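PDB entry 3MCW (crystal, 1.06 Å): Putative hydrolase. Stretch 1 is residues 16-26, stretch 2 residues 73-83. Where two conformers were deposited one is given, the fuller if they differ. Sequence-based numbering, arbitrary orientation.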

# COMPACT_ATOMS: atom_id res chain seq x y z
N LEU A 16 -3.99 -3.00 -16.93
CA LEU A 16 -2.92 -2.18 -16.41
C LEU A 16 -1.73 -3.07 -16.08
O LEU A 16 -1.79 -3.86 -15.13
CB LEU A 16 -3.41 -1.45 -15.14
CG LEU A 16 -2.50 -0.36 -14.60
CD1 LEU A 16 -2.48 0.83 -15.53
CD2 LEU A 16 -2.97 0.06 -13.20
N LEU A 17 -0.70 -3.02 -16.92
CA LEU A 17 0.51 -3.87 -16.78
C LEU A 17 1.62 -3.07 -16.14
O LEU A 17 2.05 -2.08 -16.70
CB LEU A 17 0.94 -4.40 -18.15
CG LEU A 17 -0.01 -5.37 -18.82
CD1 LEU A 17 0.54 -5.79 -20.20
CD2 LEU A 17 -0.28 -6.57 -17.95
N ILE A 18 2.10 -3.53 -14.99
CA ILE A 18 3.01 -2.75 -14.16
C ILE A 18 4.45 -3.23 -14.22
O ILE A 18 4.78 -4.32 -13.76
CB ILE A 18 2.47 -2.68 -12.73
CG1 ILE A 18 1.10 -1.96 -12.72
CG2 ILE A 18 3.54 -2.06 -11.77
CD1 ILE A 18 0.42 -2.04 -11.36
N ASP A 19 5.29 -2.38 -14.77
CA ASP A 19 6.73 -2.44 -14.60
C ASP A 19 7.40 -3.73 -15.09
O ASP A 19 8.40 -4.17 -14.54
CB ASP A 19 7.14 -2.16 -13.14
CG ASP A 19 6.78 -0.80 -12.64
OD1 ASP A 19 6.29 0.05 -13.39
OD2 ASP A 19 6.96 -0.57 -11.40
N MSE A 20 6.86 -4.30 -16.15
CA MSE A 20 7.36 -5.57 -16.71
C MSE A 20 8.55 -5.29 -17.62
O MSE A 20 8.47 -5.43 -18.83
CB MSE A 20 6.24 -6.33 -17.40
CG MSE A 20 5.26 -6.89 -16.40
SE MSE A 20 5.99 -8.36 -15.34
CE MSE A 20 5.57 -9.62 -16.86
N GLN A 21 9.64 -4.89 -16.99
CA GLN A 21 10.87 -4.44 -17.60
C GLN A 21 11.98 -5.43 -17.31
O GLN A 21 11.94 -6.20 -16.34
CB GLN A 21 11.22 -3.03 -17.13
CG GLN A 21 10.26 -1.97 -17.65
CD GLN A 21 10.23 -0.75 -16.77
OE1 GLN A 21 9.39 -0.65 -15.87
NE2 GLN A 21 11.16 0.19 -17.01
N GLN A 22 12.99 -5.43 -18.17
CA GLN A 22 14.05 -6.42 -18.09
C GLN A 22 14.87 -6.31 -16.80
O GLN A 22 15.48 -7.29 -16.38
CB GLN A 22 14.93 -6.37 -19.33
CG GLN A 22 14.14 -6.76 -20.59
CD GLN A 22 14.89 -6.57 -21.88
OE1 GLN A 22 16.08 -6.76 -21.92
NE2 GLN A 22 14.19 -6.17 -22.93
N ALA A 23 14.82 -5.16 -16.15
CA ALA A 23 15.45 -4.92 -14.85
C ALA A 23 15.18 -6.02 -13.86
O ALA A 23 16.08 -6.38 -13.08
CB ALA A 23 14.95 -3.60 -14.24
N VAL A 24 13.95 -6.53 -13.84
CA VAL A 24 13.56 -7.46 -12.80
C VAL A 24 14.16 -8.83 -12.97
O VAL A 24 14.02 -9.64 -12.06
CB VAL A 24 12.06 -7.53 -12.61
CG1 VAL A 24 11.44 -6.13 -12.34
CG2 VAL A 24 11.40 -8.16 -13.77
N ASP A 25 14.81 -9.07 -14.11
CA ASP A 25 15.56 -10.30 -14.33
C ASP A 25 16.92 -10.28 -13.69
O ASP A 25 17.59 -11.32 -13.61
CB ASP A 25 15.70 -10.58 -15.84
CG ASP A 25 14.38 -10.74 -16.53
OD1 ASP A 25 13.42 -11.18 -15.89
OD2 ASP A 25 14.31 -10.42 -17.73
N ASP A 26 17.36 -9.13 -13.20
CA ASP A 26 18.69 -9.04 -12.63
C ASP A 26 18.78 -9.94 -11.39
O ASP A 26 17.92 -9.89 -10.53
CB ASP A 26 19.04 -7.60 -12.25
CG ASP A 26 20.50 -7.45 -12.07
OD1 ASP A 26 20.99 -7.78 -11.01
OD2 ASP A 26 21.21 -7.12 -13.05
N GLN A 73 19.56 2.10 -20.46
CA GLN A 73 20.37 0.85 -20.47
C GLN A 73 19.35 -0.31 -20.50
O GLN A 73 18.19 -0.07 -20.32
CB GLN A 73 21.32 0.75 -19.25
CG GLN A 73 20.68 0.89 -17.86
CD GLN A 73 19.87 -0.34 -17.38
OE1 GLN A 73 20.29 -1.52 -17.48
NE2 GLN A 73 18.73 -0.06 -16.80
N PRO A 74 19.77 -1.55 -20.80
CA PRO A 74 18.81 -2.63 -21.16
C PRO A 74 17.74 -2.98 -20.12
O PRO A 74 16.63 -3.40 -20.46
CB PRO A 74 19.71 -3.83 -21.39
CG PRO A 74 20.95 -3.24 -21.84
CD PRO A 74 21.15 -1.97 -21.09
N GLY A 75 18.07 -2.84 -18.85
CA GLY A 75 17.10 -3.17 -17.82
C GLY A 75 15.86 -2.30 -17.91
O GLY A 75 14.79 -2.69 -17.47
N HIS A 76 15.98 -1.11 -18.48
CA HIS A 76 14.85 -0.21 -18.56
C HIS A 76 13.82 -0.63 -19.61
O HIS A 76 12.67 -0.27 -19.53
CB HIS A 76 15.33 1.23 -18.83
CG HIS A 76 14.23 2.23 -18.78
ND1 HIS A 76 13.69 2.80 -19.91
CD2 HIS A 76 13.49 2.68 -17.73
CE1 HIS A 76 12.71 3.60 -19.56
NE2 HIS A 76 12.57 3.56 -18.24
N ALA A 77 14.25 -1.39 -20.61
CA ALA A 77 13.35 -1.82 -21.69
C ALA A 77 12.27 -2.75 -21.19
O ALA A 77 12.49 -3.54 -20.28
CB ALA A 77 14.15 -2.52 -22.79
N PHE A 78 11.09 -2.69 -21.79
CA PHE A 78 10.06 -3.69 -21.51
C PHE A 78 10.55 -5.09 -21.89
O PHE A 78 11.32 -5.26 -22.85
CB PHE A 78 8.76 -3.36 -22.23
CG PHE A 78 7.98 -2.26 -21.57
CD1 PHE A 78 7.26 -2.49 -20.42
CD2 PHE A 78 7.96 -0.97 -22.09
CE1 PHE A 78 6.53 -1.48 -19.81
CE2 PHE A 78 7.24 0.02 -21.47
CZ PHE A 78 6.53 -0.23 -20.33
N LYS A 79 10.06 -6.08 -21.15
CA LYS A 79 10.26 -7.48 -21.49
C LYS A 79 9.59 -7.73 -22.85
O LYS A 79 8.49 -7.22 -23.12
CB LYS A 79 9.63 -8.38 -20.42
CG LYS A 79 10.41 -8.38 -19.13
CD LYS A 79 9.56 -8.99 -17.99
CE LYS A 79 10.44 -9.56 -16.92
NZ LYS A 79 11.04 -10.89 -17.31
N PRO A 80 10.23 -8.52 -23.71
CA PRO A 80 9.69 -8.72 -25.04
C PRO A 80 8.29 -9.34 -25.04
O PRO A 80 7.51 -9.00 -25.93
CB PRO A 80 10.72 -9.64 -25.71
CG PRO A 80 11.53 -10.19 -24.59
CD PRO A 80 11.49 -9.25 -23.48
N GLU A 81 7.95 -10.15 -24.02
CA GLU A 81 6.66 -10.81 -23.92
C GLU A 81 5.52 -9.83 -23.88
O GLU A 81 4.39 -10.16 -24.22
CB GLU A 81 6.57 -11.71 -22.67
CG GLU A 81 7.45 -12.92 -22.68
CD GLU A 81 8.78 -12.70 -22.01
OE1 GLU A 81 9.24 -11.55 -21.89
OE2 GLU A 81 9.39 -13.71 -21.63
N VAL A 82 5.80 -8.63 -23.36
CA VAL A 82 4.77 -7.62 -23.12
C VAL A 82 5.20 -6.25 -23.63
O VAL A 82 4.77 -5.22 -23.13
CB VAL A 82 4.37 -7.57 -21.63
CG1 VAL A 82 3.61 -8.87 -21.25
CG2 VAL A 82 5.59 -7.33 -20.72
N GLU A 83 5.98 -6.23 -24.69
CA GLU A 83 6.45 -4.96 -25.23
C GLU A 83 5.26 -4.18 -25.82
O GLU A 83 4.45 -4.73 -26.57
CB GLU A 83 7.55 -5.16 -26.30
CG GLU A 83 8.18 -3.88 -26.89
CD GLU A 83 9.03 -4.19 -28.12
OE1 GLU A 83 9.40 -5.38 -28.29
OE2 GLU A 83 9.33 -3.27 -28.90

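The contact is built around a single beta bridge between Gln 21 and Phe 78, whose CA atoms lie 4.1 Å apart. Two backbone hydrogen bonds frame it: Lys 79 N donates to Met 20 O at 2.9 Å, almost perfectly straight at 176°, and Gln 22 N donates to Ala 77 O, also at 2.9 Å. Between them the chains come close enough for Gln 21 CA to sit 3.3 Å from Ala 77 O, a CA-H...O contact. A third bond, Ala 23 N to Gly 75 O at 2.8 Å, is more bent, at 136°. It falls where stretch 1 turns into its 3-10 segment, and the carbonyl it uses belongs to a 3-10 segment of stretch 2.

The closest packing of the backbones is at that third bond, with the CA atoms of Ala 23 and Gly 75 only 3.8 Å apart. Glycine suits this place: an ideal CB on Gly 75 would stand 3.4 Å from Ala 23 CA and 3.1 Å from Gln 73 OE1. Gln 73 OE1 also accepts a hydrogen bond from Gly 75 N at 2.9 Å, an arrangement reached with Gln 73 at chi1 p and chi2 p, its side chain folded back over its own stretch.

Two neighbouring glutamines extend the backbone pattern with their side chains. Both are m at chi1 and t at chi2, but chi3 differs, -93° in Gln 21 and 34° in Gln 22, turning each amide to its own target. Gln 21 NE2 reaches His 76 O at 3.0 Å; Gln 22 NE2 reaches Phe 78 O, likewise at 3.0 Å. The rule is economical: an extended glutamine beside a bridge can supply a donor to a carbonyl of the facing chain. Gln 21 is buried, and both ends of its amide are also hydrogen-bonded elsewhere in the structure, so its polarity is paid for.

Lys 79 is the most heavily covered residue, losing 108 Å² to stretch 1. Its CA-to-CB bond points sideways, yet the end of the chain comes nearer. With chi1 m and chi2 and chi3 t, the methylenes run along stretch 1, bringing CE to 3.6 Å from Val 24 CG2. The final turn, chi4 m, delivers NZ to Asp 25 OD1, a 2.8 Å salt bridge. Asp 25 points toward stretch 2 from an exposed position, with chi1 m. Thus one side chain gives apolar cover along its length and a charge at its tip.

Much of the remaining packing is apolar. The backbone of selenomethionine Met 20 sets its CB 3.5 Å from Val 82 CG2, and m at all three chi angles carries CE to 4.2 Å from Lys 79 CD. Val 82 points toward stretch 1, and Leu 17 CD1 approaches its CB at 4.5 Å. The exception is Phe 78, which directs its CA-to-CB bond away overall, though its CB still touches stretch 1; Met 20 O lies at the ring edge, 3.6 Å from Phe 78 CD1. Together the two stretches bury 701 Å².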